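Local coordinates for flocculation protein FLO11 (Saccharomyces cerevisiae, PDB 4UYT) that mediates homotypic adhesion between yeast cells during flocculation, and supports substrate adhesion, invasive and pseudohyphal growth and biofilm formation, at residues I49-K54 and P117-Q122. Numbering follows the deposited sequence.
Sequences ITIHVK and PNFQIQ
Ile121 meets two residues of 49-54 with a single methyl group. Its CD1 lies 4.0 Å from CD1 of Ile51 and 3.9 Å from CG2 of Val53, so the end of one isoleucine bridges side chains two residues apart on the facing strand. Toward Ile51 the meeting is tip to tip, whereas Val53 and Ile121 pass alongside one another, pointing opposite ways, a branch methyl of the valine lying beside the isoleucine's end. The extended chain of Ile121 (chi2 -177°) carries CD1 far enough to reach both. Ile51 has a second contact on its other branch: CG2 comes within 4.3 Å of Phe119 CZ, approaching the ring obliquely at its far end. A chi1 of 65° puts CG1 of Ile51 between its backbone N and carbonyl carbon and sends CD1 to Ile121, while CG2, beside the N, is turned to the phenylalanine. All four side chains are buried and the contacts are purely apolar, a modest 154 Å² in all, both sides summed; the closest CA atoms, those of Val53 and Ile121, remain 9.9 Å apart, a separation bridged by side chains.

Beyond these four residues, Phe119 packs edge-to-face with Phe101 and also touches Ile69, and its backbone N is hydrogen-bonded to Thr148 OG1. Ile121 rests on Leu67, while Ile51 and Val53 lean on Ala99 and Phe97 of the adjacent strand 96-104. On the outer side of strand 46-55, Thr50 and His52 point the opposite way and hydrogen-bond through OG1 to Thr100 OG1 and through NE2 to Asp96 OD1, respectively. The contact thus joins the antiparallel sheet containing 46-55 to the sheet containing 120-125, near the centre of the chain, as part of the hydrophobic core between the two sheets of a beta sandwich, in keeping with the fibronectin type III-like fold of the Flo11 adhesin domain.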
loop_
_atom_site.group_PDB
_atom_site.type_symbol
_atom_site.label_atom_id
_atom_site.label_comp_id
_atom_site.label_asym_id
_atom_site.label_seq_id
_atom_site.Cartn_x
_atom_site.Cartn_y
_atom_site.Cartn_z
ATOM N N ILE A 49 5.143 4.602 -8.527
ATOM C CA ILE A 49 3.736 4.342 -8.316
ATOM C C ILE A 49 3.189 5.233 -7.226
ATOM O O ILE A 49 3.940 5.634 -6.332
ATOM C CB ILE A 49 3.464 2.853 -8.011
ATOM C CG1 ILE A 49 3.866 2.420 -6.605
ATOM C CG2 ILE A 49 4.139 2.010 -9.071
ATOM C CD1 ILE A 49 3.450 1.001 -6.260
ATOM N N THR A 50 1.894 5.505 -7.318
ATOM C CA THR A 50 1.206 6.248 -6.303
ATOM C C THR A 50 0.069 5.353 -5.781
ATOM O O THR A 50 -0.695 4.800 -6.559
ATOM C CB THR A 50 0.652 7.554 -6.855
ATOM O OG1 THR A 50 1.769 8.339 -7.321
ATOM C CG2 THR A 50 -0.091 8.340 -5.794
ATOM N N ILE A 51 -0.031 5.285 -4.467
ATOM C CA ILE A 51 -1.093 4.577 -3.797
ATOM C C ILE A 51 -1.998 5.545 -3.051
ATOM O O ILE A 51 -1.541 6.603 -2.617
ATOM C CB ILE A 51 -0.562 3.466 -2.854
ATOM C CG1 ILE A 51 0.259 4.023 -1.685
ATOM C CG2 ILE A 51 0.219 2.442 -3.652
ATOM C CD1 ILE A 51 0.651 3.006 -0.624
ATOM N N HIS A 52 -3.262 5.139 -2.876
ATOM C CA HIS A 52 -4.235 5.863 -2.106
ATOM C C HIS A 52 -4.847 4.876 -1.132
ATOM O O HIS A 52 -5.470 3.896 -1.554
ATOM C CB HIS A 52 -5.304 6.460 -3.017
ATOM C CG HIS A 52 -6.340 7.268 -2.306
ATOM N ND1 HIS A 52 -7.567 7.539 -2.851
ATOM C CD2 HIS A 52 -6.303 7.898 -1.115
ATOM C CE1 HIS A 52 -8.242 8.303 -2.021
ATOM N NE2 HIS A 52 -7.499 8.530 -0.959
ATOM N N VAL A 53 -4.686 5.126 0.160
ATOM C CA VAL A 53 -5.155 4.263 1.229
ATOM C C VAL A 53 -6.237 4.983 2.005
ATOM O O VAL A 53 -6.058 6.133 2.361
ATOM C CB VAL A 53 -3.998 3.857 2.164
ATOM C CG1 VAL A 53 -4.471 3.040 3.335
ATOM C CG2 VAL A 53 -2.963 3.074 1.363
ATOM N N LYS A 54 -7.368 4.306 2.210
ATOM C CA LYS A 54 -8.462 4.858 2.991
ATOM C C LYS A 54 -8.880 3.898 4.070
ATOM O O LYS A 54 -8.859 2.689 3.887
ATOM C CB LYS A 54 -9.661 5.160 2.103
ATOM C CG LYS A 54 -9.403 6.200 1.019
ATOM C CD LYS A 54 -10.622 6.155 0.113
ATOM C CE LYS A 54 -10.841 7.363 -0.756
ATOM N NZ LYS A 54 -12.290 7.569 -1.017
ATOM N N PRO A 117 5.366 -5.704 -7.021
ATOM C CA PRO A 117 5.893 -6.517 -5.916
ATOM C C PRO A 117 5.142 -6.140 -4.655
ATOM O O PRO A 117 4.910 -4.945 -4.418
ATOM C CB PRO A 117 7.380 -6.099 -5.862
ATOM C CG PRO A 117 7.387 -4.666 -6.370
ATOM C CD PRO A 117 6.280 -4.610 -7.409
ATOM N N ASN A 118 4.766 -7.115 -3.846
ATOM C CA ASN A 118 3.933 -6.843 -2.697
ATOM C C ASN A 118 4.749 -6.230 -1.567
ATOM O O ASN A 118 5.951 -6.399 -1.441
ATOM C CB ASN A 118 3.201 -8.114 -2.296
ATOM C CG ASN A 118 2.170 -8.504 -3.324
ATOM O OD1 ASN A 118 2.139 -9.682 -3.796
ATOM N ND2 ASN A 118 1.350 -7.593 -3.712
ATOM N N PHE A 119 4.035 -5.531 -0.715
ATOM C CA PHE A 119 4.633 -4.809 0.385
ATOM C C PHE A 119 3.626 -4.793 1.530
ATOM O O PHE A 119 2.499 -5.269 1.408
ATOM C CB PHE A 119 5.071 -3.385 -0.051
ATOM C CG PHE A 119 3.949 -2.554 -0.637
ATOM C CD1 PHE A 119 3.089 -1.857 0.171
ATOM C CD2 PHE A 119 3.760 -2.472 -2.005
ATOM C CE1 PHE A 119 2.043 -1.110 -0.367
ATOM C CE2 PHE A 119 2.734 -1.722 -2.558
ATOM C CZ PHE A 119 1.886 -1.040 -1.717
ATOM N N GLN A 120 4.051 -4.211 2.644
ATOM C CA GLN A 120 3.182 -4.027 3.787
ATOM C C GLN A 120 3.227 -2.591 4.223
ATOM O O GLN A 120 4.187 -1.863 3.957
ATOM C CB GLN A 120 3.563 -4.955 4.943
ATOM C CG GLN A 120 3.651 -6.415 4.540
ATOM C CD GLN A 120 4.969 -6.732 3.878
ATOM O OE1 GLN A 120 6.021 -6.370 4.394
ATOM N NE2 GLN A 120 4.926 -7.388 2.712
ATOM N N ILE A 121 2.167 -2.191 4.911
ATOM C CA ILE A 121 2.101 -0.892 5.532
ATOM C C ILE A 121 1.954 -1.119 7.034
ATOM O O ILE A 121 0.997 -1.778 7.473
ATOM C CB ILE A 121 0.965 -0.026 4.962
ATOM C CG1 ILE A 121 1.058 0.057 3.429
ATOM C CG2 ILE A 121 1.024 1.356 5.599
ATOM C CD1 ILE A 121 0.019 0.952 2.795
ATOM N N GLN A 122 2.919 -0.591 7.789
ATOM C CA GLN A 122 2.994 -0.798 9.222
ATOM C C GLN A 122 2.450 0.450 9.891
ATOM O O GLN A 122 3.017 1.542 9.769
ATOM C CB GLN A 122 4.442 -1.057 9.620
ATOM C CG GLN A 122 4.697 -1.270 11.096
ATOM C CD GLN A 122 6.185 -1.303 11.396
ATOM O OE1 GLN A 122 6.923 -2.093 10.829
ATOM N NE2 GLN A 122 6.629 -0.411 12.258
#